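Local coordinates for replication protein B (Plasmid RSF1010, PDB 3H20) that acts as the plasmid's primase, synthesising short primers on single-stranded DNA from nucleotides so that replication can begin, at residues A[11-16]-A[61-66]; A[15-20]-A[94-99]; A[37-42]-A[49-54]; A[72-77]-A[121-126]. One frame throughout, in Å; residues are numbered along the deposited sequence.

Contact 1. Residues A[11-16]-A[61-66]; sequences GRQLKA and VYIRPA. With DPO (diphosphate), chain E.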
loop_
_atom_site.group_PDB
_atom_site.type_symbol
_atom_site.label_atom_id
_atom_site.label_comp_id
_atom_site.label_asym_id
_atom_site.label_seq_id
_atom_site.Cartn_x
_atom_site.Cartn_y
_atom_site.Cartn_z
ATOM N N GLY A 11 -12.640 -5.092 -29.796
ATOM C CA GLY A 11 -13.554 -6.238 -29.700
ATOM C C GLY A 11 -12.888 -7.528 -29.233
ATOM O O GLY A 11 -13.410 -8.197 -28.343
ATOM N N ARG A 12 -11.750 -7.884 -29.840
ATOM C CA ARG A 12 -10.976 -9.061 -29.406
ATOM C C ARG A 12 -10.411 -8.935 -27.996
ATOM O O ARG A 12 -10.421 -9.917 -27.253
ATOM C CB ARG A 12 -9.825 -9.382 -30.365
ATOM C CG ARG A 12 -10.260 -9.918 -31.708
ATOM C CD ARG A 12 -9.062 -10.127 -32.641
ATOM N NE ARG A 12 -9.534 -10.582 -33.948
ATOM C CZ ARG A 12 -8.759 -10.862 -34.995
ATOM N NH1 ARG A 12 -7.436 -10.735 -34.926
ATOM N NH2 ARG A 12 -9.316 -11.280 -36.124
ATOM N N GLN A 13 -9.921 -7.743 -27.632
ATOM C CA GLN A 13 -9.368 -7.515 -26.284
ATOM C C GLN A 13 -10.439 -7.647 -25.191
ATOM O O GLN A 13 -10.220 -8.336 -24.187
ATOM C CB GLN A 13 -8.612 -6.170 -26.178
ATOM C CG GLN A 13 -8.007 -5.895 -24.768
ATOM C CD GLN A 13 -6.979 -4.756 -24.708
ATOM O OE1 GLN A 13 -6.482 -4.268 -25.736
ATOM N NE2 GLN A 13 -6.619 -4.355 -23.477
ATOM N N LEU A 14 -11.589 -6.998 -25.390
ATOM C CA LEU A 14 -12.735 -7.128 -24.464
ATOM C C LEU A 14 -13.215 -8.576 -24.285
ATOM O O LEU A 14 -13.523 -8.992 -23.161
ATOM C CB LEU A 14 -13.924 -6.241 -24.890
ATOM C CG LEU A 14 -13.676 -4.733 -25.081
ATOM C CD1 LEU A 14 -14.936 -4.011 -25.587
ATOM C CD2 LEU A 14 -13.158 -4.073 -23.810
ATOM N N LYS A 15 -13.288 -9.336 -25.378
ATOM C CA LYS A 15 -13.699 -10.738 -25.290
ATOM C C LYS A 15 -12.685 -11.546 -24.490
ATOM O O LYS A 15 -13.075 -12.355 -23.640
ATOM C CB LYS A 15 -13.909 -11.370 -26.677
ATOM C CG LYS A 15 -14.315 -12.873 -26.631
ATOM C CD LYS A 15 -14.329 -13.485 -28.030
ATOM C CE LYS A 15 -14.188 -15.007 -27.996
ATOM N NZ LYS A 15 -14.353 -15.575 -29.365
ATOM N N ALA A 16 -11.392 -11.313 -24.754
ATOM C CA ALA A 16 -10.318 -12.062 -24.093
ATOM C C ALA A 16 -10.262 -11.729 -22.602
ATOM O O ALA A 16 -9.964 -12.598 -21.761
ATOM C CB ALA A 16 -8.979 -11.760 -24.747
ATOM N N VAL A 61 -5.009 5.931 -23.931
ATOM C CA VAL A 61 -6.247 5.211 -23.623
ATOM C C VAL A 61 -5.931 3.932 -22.834
ATOM O O VAL A 61 -5.189 3.057 -23.306
ATOM C CB VAL A 61 -7.056 4.859 -24.909
ATOM C CG1 VAL A 61 -8.435 4.261 -24.557
ATOM C CG2 VAL A 61 -7.217 6.098 -25.819
ATOM N N TYR A 62 -6.521 3.830 -21.646
ATOM C CA TYR A 62 -6.229 2.763 -20.694
ATOM C C TYR A 62 -7.487 1.969 -20.352
ATOM O O TYR A 62 -8.614 2.455 -20.532
ATOM C CB TYR A 62 -5.655 3.348 -19.403
ATOM C CG TYR A 62 -4.350 4.104 -19.560
ATOM C CD1 TYR A 62 -3.124 3.439 -19.503
ATOM C CD2 TYR A 62 -4.345 5.477 -19.751
ATOM C CE1 TYR A 62 -1.914 4.138 -19.635
ATOM C CE2 TYR A 62 -3.150 6.180 -19.888
ATOM C CZ TYR A 62 -1.941 5.504 -19.828
ATOM O OH TYR A 62 -0.767 6.213 -19.971
ATOM N N ILE A 63 -7.293 0.749 -19.850
ATOM C CA ILE A 63 -8.417 -0.164 -19.582
ATOM C C ILE A 63 -8.110 -1.095 -18.405
ATOM O O ILE A 63 -6.955 -1.512 -18.197
ATOM C CB ILE A 63 -8.860 -0.982 -20.862
ATOM C CG1 ILE A 63 -10.157 -1.766 -20.591
ATOM C CG2 ILE A 63 -7.751 -1.960 -21.335
ATOM C CD1 ILE A 63 -10.722 -2.504 -21.803
ATOM N N ARG A 64 -9.143 -1.364 -17.615
ATOM C CA ARG A 64 -9.093 -2.374 -16.559
ATOM C C ARG A 64 -10.523 -2.852 -16.307
ATOM O O ARG A 64 -11.479 -2.155 -16.678
ATOM C CB ARG A 64 -8.479 -1.807 -15.268
ATOM C CG ARG A 64 -9.295 -0.684 -14.610
ATOM C CD ARG A 64 -8.601 -0.078 -13.390
ATOM N NE ARG A 64 -9.409 1.005 -12.829
ATOM C CZ ARG A 64 -8.969 1.965 -12.022
ATOM N NH1 ARG A 64 -7.701 2.004 -11.626
ATOM N NH2 ARG A 64 -9.814 2.903 -11.596
ATOM N N PRO A 65 -10.678 -4.033 -15.679
ATOM C CA PRO A 65 -12.014 -4.430 -15.229
ATOM C C PRO A 65 -12.589 -3.404 -14.255
ATOM O O PRO A 65 -11.836 -2.776 -13.490
ATOM C CB PRO A 65 -11.772 -5.784 -14.539
ATOM C CG PRO A 65 -10.493 -6.310 -15.182
ATOM C CD PRO A 65 -9.662 -5.065 -15.378
ATOM N N ALA A 66 -13.903 -3.204 -14.310
ATOM C CA ALA A 66 -14.561 -2.264 -13.410
ATOM C C ALA A 66 -14.421 -2.719 -11.960
ATOM O O ALA A 66 -14.254 -3.907 -11.693
ATOM C CB ALA A 66 -16.033 -2.106 -13.781
HETATM P P1 DPO E . 2.116 3.940 -19.323
HETATM O O1 DPO E . 3.383 3.801 -18.337
HETATM O O2 DPO E . 1.352 5.182 -18.939
HETATM O O3 DPO E . 1.398 2.607 -19.350
HETATM O O4 DPO E . 2.819 4.201 -20.757
HETATM P P2 DPO E . 3.970 3.236 -21.357
HETATM O O5 DPO E . 5.156 3.436 -20.443
HETATM O O6 DPO E . 3.347 1.855 -21.317
HETATM O O7 DPO E . 4.202 3.770 -22.747
#
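Ile63 reaches from strand 59-65 to helix 6-17 with both branches of its side chain, so that CG2 lies against the amide end of Gln13 and CD1 meets Leu14. The Leu14 pair is purely apolar, Leu14 CD2 standing 3.5 Å from Ile63 CD1, two methyl ends meeting as the side chains pass at a slant. With CG1 anti to the backbone N (chi1 -172°) and CD1 extended beyond it, the longer branch of Ile63 is carried out to the helix. Gln13 is also stretched (chi1 -180°), and it slides past Ile63 in the reverse direction until its NE2 is 3.4 Å from Ile63 CG2. That approach is packing of an amide nitrogen on a methyl; the polar needs of the amide are met elsewhere, OE1 accepting from the backbone N of Ala147 and NE2 donating to the carbonyl of Arg145. Backbones stay well apart, the nearest CA pair, Leu14 and Ile63, being 9.5 Å from each other. One residue earlier on the strand, Tyr62 gives its OH to diphosphate O2 at 2.6 Å, and O2 lies near the ring plane at its edge. Asn151, Lys153 and Arg145 also bind the diphosphate. Gln13, held by the backbone of Arg145 while resting on Ile63, the residue after Tyr62, therefore lies behind two of the diphosphate ligands, probably as a second-shell residue.

Contact 2. Residues A[15-20]-A[94-99]; sequences KAMGCE and PALVVE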
loop_
_atom_site.group_PDB
_atom_site.type_symbol
_atom_site.label_atom_id
_atom_site.label_comp_id
_atom_site.label_asym_id
_atom_site.label_seq_id
_atom_site.Cartn_x
_atom_site.Cartn_y
_atom_site.Cartn_z
ATOM N N LYS A 15 -13.288 -9.336 -25.378
ATOM C CA LYS A 15 -13.699 -10.738 -25.290
ATOM C C LYS A 15 -12.685 -11.546 -24.490
ATOM O O LYS A 15 -13.075 -12.355 -23.640
ATOM C CB LYS A 15 -13.909 -11.370 -26.677
ATOM C CG LYS A 15 -14.315 -12.873 -26.631
ATOM C CD LYS A 15 -14.329 -13.485 -28.030
ATOM C CE LYS A 15 -14.188 -15.007 -27.996
ATOM N NZ LYS A 15 -14.353 -15.575 -29.365
ATOM N N ALA A 16 -11.392 -11.313 -24.754
ATOM C CA ALA A 16 -10.318 -12.062 -24.093
ATOM C C ALA A 16 -10.262 -11.729 -22.602
ATOM O O ALA A 16 -9.964 -12.598 -21.761
ATOM C CB ALA A 16 -8.979 -11.760 -24.747
ATOM N N MET A 17 -10.527 -10.469 -22.281
ATOM C CA MET A 17 -10.609 -10.038 -20.878
ATOM C C MET A 17 -11.854 -10.636 -20.225
ATOM O O MET A 17 -11.803 -11.102 -19.090
ATOM C CB MET A 17 -10.582 -8.518 -20.769
ATOM C CG MET A 17 -9.184 -7.911 -21.060
ATOM S SD MET A 17 -9.183 -6.106 -21.017
ATOM C CE MET A 17 -9.055 -5.813 -19.249
ATOM N N GLY A 18 -12.963 -10.633 -20.958
ATOM C CA GLY A 18 -14.158 -11.353 -20.549
ATOM C C GLY A 18 -15.082 -10.684 -19.550
ATOM O O GLY A 18 -16.095 -11.282 -19.170
ATOM N N CYS A 19 -14.758 -9.462 -19.126
ATOM C CA CYS A 19 -15.584 -8.753 -18.138
ATOM C C CYS A 19 -16.895 -8.246 -18.731
ATOM O O CYS A 19 -16.983 -7.964 -19.939
ATOM C CB CYS A 19 -14.833 -7.557 -17.541
ATOM S SG CYS A 19 -13.103 -7.844 -17.185
ATOM N N GLU A 20 -17.905 -8.119 -17.873
ATOM C CA GLU A 20 -19.140 -7.432 -18.247
ATOM C C GLU A 20 -18.940 -5.918 -18.305
ATOM O O GLU A 20 -19.485 -5.252 -19.193
ATOM C CB GLU A 20 -20.281 -7.785 -17.287
ATOM C CG GLU A 20 -20.674 -9.265 -17.304
ATOM C CD GLU A 20 -21.391 -9.693 -18.584
ATOM O OE1 GLU A 20 -21.760 -8.818 -19.413
ATOM O OE2 GLU A 20 -21.598 -10.916 -18.758
ATOM N N PRO A 94 -0.518 -16.218 -20.609
ATOM C CA PRO A 94 -1.326 -14.997 -20.690
ATOM C C PRO A 94 -2.715 -15.274 -21.258
ATOM O O PRO A 94 -2.853 -16.073 -22.185
ATOM C CB PRO A 94 -0.529 -14.119 -21.656
ATOM C CG PRO A 94 0.878 -14.570 -21.491
ATOM C CD PRO A 94 0.808 -16.047 -21.227
ATOM N N ALA A 95 -3.728 -14.618 -20.703
ATOM C CA ALA A 95 -5.050 -14.590 -21.316
ATOM C C ALA A 95 -5.093 -13.621 -22.492
ATOM O O ALA A 95 -5.877 -13.795 -23.426
ATOM C CB ALA A 95 -6.106 -14.223 -20.284
ATOM N N LEU A 96 -4.246 -12.598 -22.441
ATOM C CA LEU A 96 -3.973 -11.769 -23.609
ATOM C C LEU A 96 -2.635 -11.050 -23.474
ATOM O O LEU A 96 -2.151 -10.825 -22.365
ATOM C CB LEU A 96 -5.098 -10.754 -23.821
ATOM C CG LEU A 96 -5.412 -9.835 -22.639
ATOM C CD1 LEU A 96 -5.792 -8.444 -23.125
ATOM C CD2 LEU A 96 -6.517 -10.427 -21.777
ATOM N N VAL A 97 -2.045 -10.691 -24.609
ATOM C CA VAL A 97 -0.783 -9.940 -24.618
ATOM C C VAL A 97 -0.958 -8.680 -25.464
ATOM O O VAL A 97 -1.480 -8.741 -26.580
ATOM C CB VAL A 97 0.388 -10.798 -25.193
ATOM C CG1 VAL A 97 1.708 -9.988 -25.268
ATOM C CG2 VAL A 97 0.606 -12.063 -24.354
ATOM N N VAL A 98 -0.501 -7.550 -24.922
ATOM C CA VAL A 98 -0.551 -6.261 -25.595
ATOM C C VAL A 98 0.873 -5.698 -25.730
ATOM O O VAL A 98 1.629 -5.639 -24.749
ATOM C CB VAL A 98 -1.489 -5.280 -24.826
ATOM C CG1 VAL A 98 -1.315 -3.833 -25.305
ATOM C CG2 VAL A 98 -2.980 -5.718 -24.957
ATOM N N GLU A 99 1.244 -5.313 -26.947
ATOM C CA GLU A 99 2.520 -4.633 -27.191
ATOM C C GLU A 99 2.284 -3.127 -27.064
ATOM O O GLU A 99 1.565 -2.532 -27.866
ATOM C CB GLU A 99 3.072 -4.987 -28.574
ATOM C CG GLU A 99 4.525 -4.498 -28.842
ATOM C CD GLU A 99 5.181 -5.198 -30.041
ATOM O OE1 GLU A 99 4.450 -5.793 -30.863
ATOM O OE2 GLU A 99 6.431 -5.141 -30.175
#
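The C-terminal end of helix 6-17 packs here against the start of strand 96-99, at a classic beta bulge in which Ala95 and Leu96 both face Trp108 of the adjoining strand 104-110. Leu96 does most of the touching. Its CD2 sits 3.7 Å from Met17 CG, and its CD1 is 4.0 Å from that same carbon, so the forked end of the leucine straddles one methylene of the methionine while the two side chains run at a slant to each other. CG of Leu96 stands between its backbone N and carbonyl carbon (chi1 56°), a placement that turns CG toward the helix. Ala16 supplies the second point of support: its CB is 4.1 Å from Leu96 CD2 and 3.9 Å from Ala95 O. The small side chain of Ala16 lets the backbones come close, with the CA atoms of Ala16 and Leu96 separated by 6.4 Å. Beyond CG, Met17 bends at chi3 (82°) and continues to Ile63 and Pro65 of strand 59-65, while also touching Trp108. Gly18 follows with positive phi (82°), a conformation that suits glycine and ends the helix directly after the contact. All four touching residues are buried, which fits a helix end wedged between two antiparallel sheets, touching strand 59-65 of one and the bulged start of strand 96-99 in the other.

Contact 3. Residues A[37-42]-A[49-54]; sequences REWSAA and PWLKRM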
loop_
_atom_site.group_PDB
_atom_site.type_symbol
_atom_site.label_atom_id
_atom_site.label_comp_id
_atom_site.label_asym_id
_atom_site.label_seq_id
_atom_site.Cartn_x
_atom_site.Cartn_y
_atom_site.Cartn_z
ATOM N N ARG A 37 -14.171 6.651 -17.110
ATOM C CA ARG A 37 -15.572 6.261 -17.313
ATOM C C ARG A 37 -15.755 4.764 -17.092
ATOM O O ARG A 37 -14.866 3.981 -17.406
ATOM C CB ARG A 37 -16.058 6.617 -18.727
ATOM C CG ARG A 37 -15.679 8.011 -19.265
ATOM C CD ARG A 37 -16.174 9.155 -18.404
ATOM N NE ARG A 37 -17.612 9.116 -18.156
ATOM C CZ ARG A 37 -18.234 9.890 -17.271
ATOM N NH1 ARG A 37 -17.544 10.763 -16.546
ATOM N NH2 ARG A 37 -19.547 9.793 -17.104
ATOM N N GLU A 38 -16.908 4.368 -16.555
ATOM C CA GLU A 38 -17.248 2.951 -16.435
ATOM C C GLU A 38 -18.332 2.585 -17.448
ATOM O O GLU A 38 -19.406 3.206 -17.476
ATOM C CB GLU A 38 -17.701 2.589 -15.014
ATOM C CG GLU A 38 -17.891 1.076 -14.811
ATOM C CD GLU A 38 -18.632 0.738 -13.527
ATOM O OE1 GLU A 38 -18.126 1.062 -12.428
ATOM O OE2 GLU A 38 -19.730 0.150 -13.618
ATOM N N TRP A 39 -18.036 1.567 -18.257
ATOM C CA TRP A 39 -18.851 1.189 -19.420
ATOM C C TRP A 39 -18.938 -0.330 -19.601
ATOM O O TRP A 39 -17.946 -1.029 -19.381
ATOM C CB TRP A 39 -18.207 1.752 -20.698
ATOM C CG TRP A 39 -18.319 3.255 -20.897
ATOM C CD1 TRP A 39 -19.328 4.068 -20.484
ATOM C CD2 TRP A 39 -17.399 4.089 -21.621
ATOM N NE1 TRP A 39 -19.084 5.367 -20.881
ATOM C CE2 TRP A 39 -17.910 5.403 -21.587
ATOM C CE3 TRP A 39 -16.188 3.847 -22.295
ATOM C CZ2 TRP A 39 -17.248 6.486 -22.189
ATOM C CZ3 TRP A 39 -15.530 4.925 -22.897
ATOM C CH2 TRP A 39 -16.070 6.228 -22.840
ATOM N N SER A 40 -20.094 -0.833 -20.042
ATOM C CA SER A 40 -20.172 -2.217 -20.545
ATOM C C SER A 40 -19.270 -2.358 -21.777
ATOM O O SER A 40 -18.871 -1.352 -22.370
ATOM C CB SER A 40 -21.619 -2.596 -20.905
ATOM O OG SER A 40 -22.117 -1.779 -21.953
ATOM N N ALA A 41 -18.937 -3.591 -22.150
ATOM C CA ALA A 41 -18.216 -3.841 -23.395
ATOM C C ALA A 41 -18.905 -3.183 -24.609
ATOM O O ALA A 41 -18.237 -2.574 -25.452
ATOM C CB ALA A 41 -18.026 -5.363 -23.621
ATOM N N ALA A 42 -20.236 -3.288 -24.680
ATOM C CA ALA A 42 -21.024 -2.655 -25.745
ATOM C C ALA A 42 -20.847 -1.135 -25.763
ATOM O O ALA A 42 -20.775 -0.515 -26.845
ATOM C CB ALA A 42 -22.514 -3.024 -25.602
ATOM N N PRO A 49 -15.549 6.125 -31.554
ATOM C CA PRO A 49 -15.290 7.405 -32.221
ATOM C C PRO A 49 -14.737 8.463 -31.259
ATOM O O PRO A 49 -13.778 9.141 -31.595
ATOM C CB PRO A 49 -16.678 7.820 -32.734
ATOM C CG PRO A 49 -17.375 6.529 -32.980
ATOM C CD PRO A 49 -16.933 5.667 -31.794
ATOM N N TRP A 50 -15.334 8.597 -30.074
ATOM C CA TRP A 50 -14.850 9.594 -29.110
ATOM C C TRP A 50 -13.413 9.287 -28.649
ATOM O O TRP A 50 -12.586 10.198 -28.557
ATOM C CB TRP A 50 -15.796 9.726 -27.912
ATOM C CG TRP A 50 -15.352 10.764 -26.928
ATOM C CD1 TRP A 50 -15.258 12.113 -27.135
ATOM C CD2 TRP A 50 -14.919 10.536 -25.585
ATOM N NE1 TRP A 50 -14.802 12.736 -26.001
ATOM C CE2 TRP A 50 -14.591 11.793 -25.032
ATOM C CE3 TRP A 50 -14.774 9.385 -24.793
ATOM C CZ2 TRP A 50 -14.122 11.938 -23.718
ATOM C CZ3 TRP A 50 -14.311 9.530 -23.480
ATOM C CH2 TRP A 50 -13.992 10.799 -22.961
ATOM N N LEU A 51 -13.128 8.014 -28.365
ATOM C CA LEU A 51 -11.786 7.588 -27.925
ATOM C C LEU A 51 -10.715 7.867 -28.983
ATOM O O LEU A 51 -9.617 8.309 -28.648
ATOM C CB LEU A 51 -11.764 6.097 -27.521
ATOM C CG LEU A 51 -12.648 5.669 -26.325
ATOM C CD1 LEU A 51 -12.615 4.150 -26.170
ATOM C CD2 LEU A 51 -12.230 6.352 -25.020
ATOM N N LYS A 52 -11.031 7.612 -30.255
ATOM C CA LYS A 52 -10.117 7.987 -31.348
ATOM C C LYS A 52 -9.893 9.499 -31.444
ATOM O O LYS A 52 -8.775 9.940 -31.688
ATOM C CB LYS A 52 -10.635 7.495 -32.694
ATOM C CG LYS A 52 -10.652 5.998 -32.849
ATOM C CD LYS A 52 -11.731 5.640 -33.836
ATOM C CE LYS A 52 -11.154 5.176 -35.135
ATOM N NZ LYS A 52 -11.066 3.693 -35.119
ATOM N N ARG A 53 -10.956 10.281 -31.274
ATOM C CA ARG A 53 -10.839 11.756 -31.246
ATOM C C ARG A 53 -9.857 12.176 -30.150
ATOM O O ARG A 53 -8.908 12.929 -30.399
ATOM C CB ARG A 53 -12.218 12.408 -31.035
ATOM C CG ARG A 53 -12.195 13.939 -30.768
ATOM C CD ARG A 53 -13.613 14.522 -30.734
ATOM N NE ARG A 53 -13.630 15.972 -30.520
ATOM C CZ ARG A 53 -13.508 16.878 -31.487
ATOM N NH1 ARG A 53 -13.355 16.490 -32.749
ATOM N NH2 ARG A 53 -13.537 18.176 -31.194
ATOM N N MET A 54 -10.085 11.663 -28.942
ATOM C CA MET A 54 -9.249 11.983 -27.785
ATOM C C MET A 54 -7.782 11.567 -27.990
ATOM O O MET A 54 -6.863 12.324 -27.640
ATOM C CB MET A 54 -9.836 11.344 -26.514
ATOM C CG MET A 54 -11.169 11.964 -26.032
ATOM S SD MET A 54 -10.998 13.685 -25.497
ATOM C CE MET A 54 -11.542 14.593 -26.931
#
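CG of Trp39 lies anti to its carbonyl carbon (chi1 -72°), whereas Trp50 holds CG anti to its backbone N (chi1 -178°); these two settings send the indoles out from strand 34-40 and helix 48-56 to meet. The side chains cross at about a right angle. The six-membered end of Trp39 leads, with CH2 placed 3.8 Å from Trp50 CZ3 and 3.9 Å from Trp50 CE3. Both of those Trp50 atoms are near the plane of the Trp39 ring, at its edge. Beside them Leu51 CD2 comes to 4.2 Å from Trp39 CZ3, again at the edge, the leucine sliding past the indole in the opposite direction. Faces are packed from within each segment: Arg37 CB sits 3.6 Å above the plane of Trp39, toward the rim, and Met54 CG lies 3.5 Å above that of Trp50. Ile24 of the adjacent strand 21-28 touches both Trp39 and Leu51, tying the cluster to the sheet. Ser40, at the N-cap position, precedes helix 41-46 and caps a backbone N with its side chain. Since the pairs across the contact are carbon to carbon, cohesion here should come from dispersion and water exclusion, and partial exposure of both tryptophans limits the latter.

Contact 4. Residues A[72-77]-A[121-126]; sequences GLVLVD and GQIART. With SO4 (sulfate ion), chain D.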
loop_
_atom_site.group_PDB
_atom_site.type_symbol
_atom_site.label_atom_id
_atom_site.label_comp_id
_atom_site.label_asym_id
_atom_site.label_seq_id
_atom_site.Cartn_x
_atom_site.Cartn_y
_atom_site.Cartn_z
ATOM N N GLY A 72 -10.896 -12.767 -12.376
ATOM C CA GLY A 72 -9.603 -13.279 -11.899
ATOM C C GLY A 72 -8.439 -12.856 -12.782
ATOM O O GLY A 72 -7.470 -13.583 -12.907
ATOM N N LEU A 73 -8.538 -11.669 -13.383
ATOM C CA LEU A 73 -7.515 -11.124 -14.286
ATOM C C LEU A 73 -6.445 -10.343 -13.538
ATOM O O LEU A 73 -6.771 -9.488 -12.717
ATOM C CB LEU A 73 -8.171 -10.173 -15.291
ATOM C CG LEU A 73 -8.252 -10.552 -16.768
ATOM C CD1 LEU A 73 -8.664 -12.003 -16.996
ATOM C CD2 LEU A 73 -9.174 -9.570 -17.507
ATOM N N VAL A 74 -5.180 -10.644 -13.815
ATOM C CA VAL A 74 -4.049 -9.969 -13.150
ATOM C C VAL A 74 -3.094 -9.389 -14.196
ATOM O O VAL A 74 -2.589 -10.127 -15.047
ATOM C CB VAL A 74 -3.297 -10.957 -12.207
ATOM C CG1 VAL A 74 -2.046 -10.311 -11.611
ATOM C CG2 VAL A 74 -4.229 -11.408 -11.079
ATOM N N LEU A 75 -2.843 -8.080 -14.124
ATOM C CA LEU A 75 -1.918 -7.393 -15.049
ATOM C C LEU A 75 -0.444 -7.561 -14.667
ATOM O O LEU A 75 -0.065 -7.334 -13.507
ATOM C CB LEU A 75 -2.237 -5.884 -15.121
ATOM C CG LEU A 75 -1.364 -5.010 -16.039
ATOM C CD1 LEU A 75 -1.594 -5.356 -17.505
ATOM C CD2 LEU A 75 -1.603 -3.510 -15.817
ATOM N N VAL A 76 0.377 -7.918 -15.663
ATOM C CA VAL A 76 1.844 -7.960 -15.542
ATOM C C VAL A 76 2.467 -7.017 -16.595
ATOM O O VAL A 76 2.273 -7.204 -17.801
ATOM C CB VAL A 76 2.391 -9.407 -15.728
ATOM C CG1 VAL A 76 3.845 -9.490 -15.275
ATOM C CG2 VAL A 76 1.553 -10.411 -14.941
ATOM N N ASP A 77 3.216 -6.016 -16.126
ATOM C CA ASP A 77 3.641 -4.867 -16.938
ATOM C C ASP A 77 5.156 -4.901 -17.228
ATOM O O ASP A 77 5.921 -5.461 -16.440
ATOM C CB ASP A 77 3.289 -3.584 -16.162
ATOM C CG ASP A 77 3.270 -2.337 -17.034
ATOM O OD1 ASP A 77 3.172 -2.454 -18.272
ATOM O OD2 ASP A 77 3.362 -1.228 -16.461
ATOM N N GLY A 121 -4.215 -8.799 -5.827
ATOM C CA GLY A 121 -3.118 -7.885 -5.540
ATOM C C GLY A 121 -1.874 -8.639 -5.112
ATOM O O GLY A 121 -0.764 -8.301 -5.521
ATOM N N GLN A 122 -2.069 -9.672 -4.295
ATOM C CA GLN A 122 -0.975 -10.540 -3.866
ATOM C C GLN A 122 -0.354 -11.253 -5.057
ATOM O O GLN A 122 0.872 -11.328 -5.161
ATOM C CB GLN A 122 -1.462 -11.547 -2.816
ATOM C CG GLN A 122 -0.376 -12.452 -2.229
ATOM C CD GLN A 122 0.501 -11.768 -1.181
ATOM O OE1 GLN A 122 0.121 -10.752 -0.590
ATOM N NE2 GLN A 122 1.676 -12.333 -0.940
ATOM N N ILE A 123 -1.198 -11.770 -5.955
ATOM C CA ILE A 123 -0.706 -12.471 -7.144
ATOM C C ILE A 123 0.010 -11.505 -8.091
ATOM O O ILE A 123 1.054 -11.840 -8.638
ATOM C CB ILE A 123 -1.834 -13.279 -7.871
ATOM C CG1 ILE A 123 -2.334 -14.411 -6.958
ATOM C CG2 ILE A 123 -1.323 -13.878 -9.179
ATOM C CD1 ILE A 123 -3.675 -15.011 -7.384
ATOM N N ALA A 124 -0.543 -10.299 -8.258
ATOM C CA ALA A 124 0.108 -9.267 -9.073
ATOM C C ALA A 124 1.545 -8.977 -8.615
ATOM O O ALA A 124 2.460 -8.895 -9.442
ATOM C CB ALA A 124 -0.732 -7.991 -9.094
ATOM N N ARG A 125 1.736 -8.828 -7.304
ATOM C CA ARG A 125 3.067 -8.628 -6.736
ATOM C C ARG A 125 3.962 -9.860 -6.929
ATOM O O ARG A 125 5.156 -9.732 -7.214
ATOM C CB ARG A 125 2.969 -8.265 -5.246
ATOM C CG ARG A 125 2.329 -6.901 -4.985
ATOM C CD ARG A 125 2.463 -6.475 -3.533
ATOM N NE ARG A 125 1.763 -7.364 -2.605
ATOM C CZ ARG A 125 0.468 -7.280 -2.306
ATOM N NH1 ARG A 125 -0.300 -6.344 -2.860
ATOM N NH2 ARG A 125 -0.061 -8.137 -1.439
ATOM N N THR A 126 3.371 -11.047 -6.776
ATOM C CA THR A 126 4.097 -12.312 -6.926
ATOM C C THR A 126 4.605 -12.491 -8.361
ATOM O O THR A 126 5.777 -12.822 -8.574
ATOM C CB THR A 126 3.224 -13.522 -6.447
ATOM O OG1 THR A 126 3.064 -13.450 -5.027
ATOM C CG2 THR A 126 3.855 -14.861 -6.803
HETATM S S SO4 D . -3.931 -4.262 -3.856
HETATM O O1 SO4 D . -3.894 -2.812 -3.650
HETATM O O2 SO4 D . -3.344 -4.962 -2.709
HETATM O O3 SO4 D . -5.314 -4.702 -4.016
HETATM O O4 SO4 D . -3.166 -4.583 -5.051
HETATM O O HOH W 1 2.119 -7.687 -11.834
#
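Strand 73-79 runs beside helix 117-130 closely enough that the CA atoms of Val74 and Ala124 are 5.9 Å apart, a spacing allowed by the small side chain on the helix. Val74 points at the helix and carries the contact. With CG1 anti to the backbone N (chi1 175°), Val74 CG1 drops onto Ala124, 3.5 Å from its CA and 3.7 Å from its CB, the former tighter than usual for two carbons. The other methyl, Val74 CG2, meets Ile123 CG2 more loosely at 4.3 Å. A water continues the seam, donating to Leu75 O at 2.8 Å and to Ala124 O at 2.7 Å, thereby bridging a strand carbonyl and a helix carbonyl. The helix thus packs on one face of the antiparallel sheet at its outermost strand, 73-79; Leu75, pointing away from the helix, packs on Gln106 and Trp108 of strand 104-110. On its far side the helix carries Arg125, bent at chi3 (-63°) so that its guanidinium lies over Gly121 O and Gln122 CA. Arg125 NH2 donates to Gln122 OE1 at 2.8 Å, from above the carbonyl plane and with a bent N-H...O angle of 130°, while Arg125 NH1 makes a weak bond to sulfate O2 at the guanidinium edge. This sulfate, probably from the crystallisation liquor, also binds Ser140 OG and lies against Gly121, whose CA is 3.3 Å from sulfate O4.

All four contacts fall in the N-terminal primase domain. Contacts 1 and 2 share Lys15 and Ala16 on helix 6-17, and their centres are only 6 Å apart: this helix touches strand 59-65 of one antiparallel sheet and strand 96-99 of the other. Contact 3, its centre about 11 Å from that of contact 1, lies at the margin of the first sheet, and its segments fall between those of contact 1 along the chain. Contact 4 belongs to the second sheet, with its centre about 14 Å from that of contact 2; the segments of these two alternate in sequence. Contacts 3 and 4 are about 25 Å apart, centre to centre, without touching. Helix 6-17 thus links both sheets in one domain.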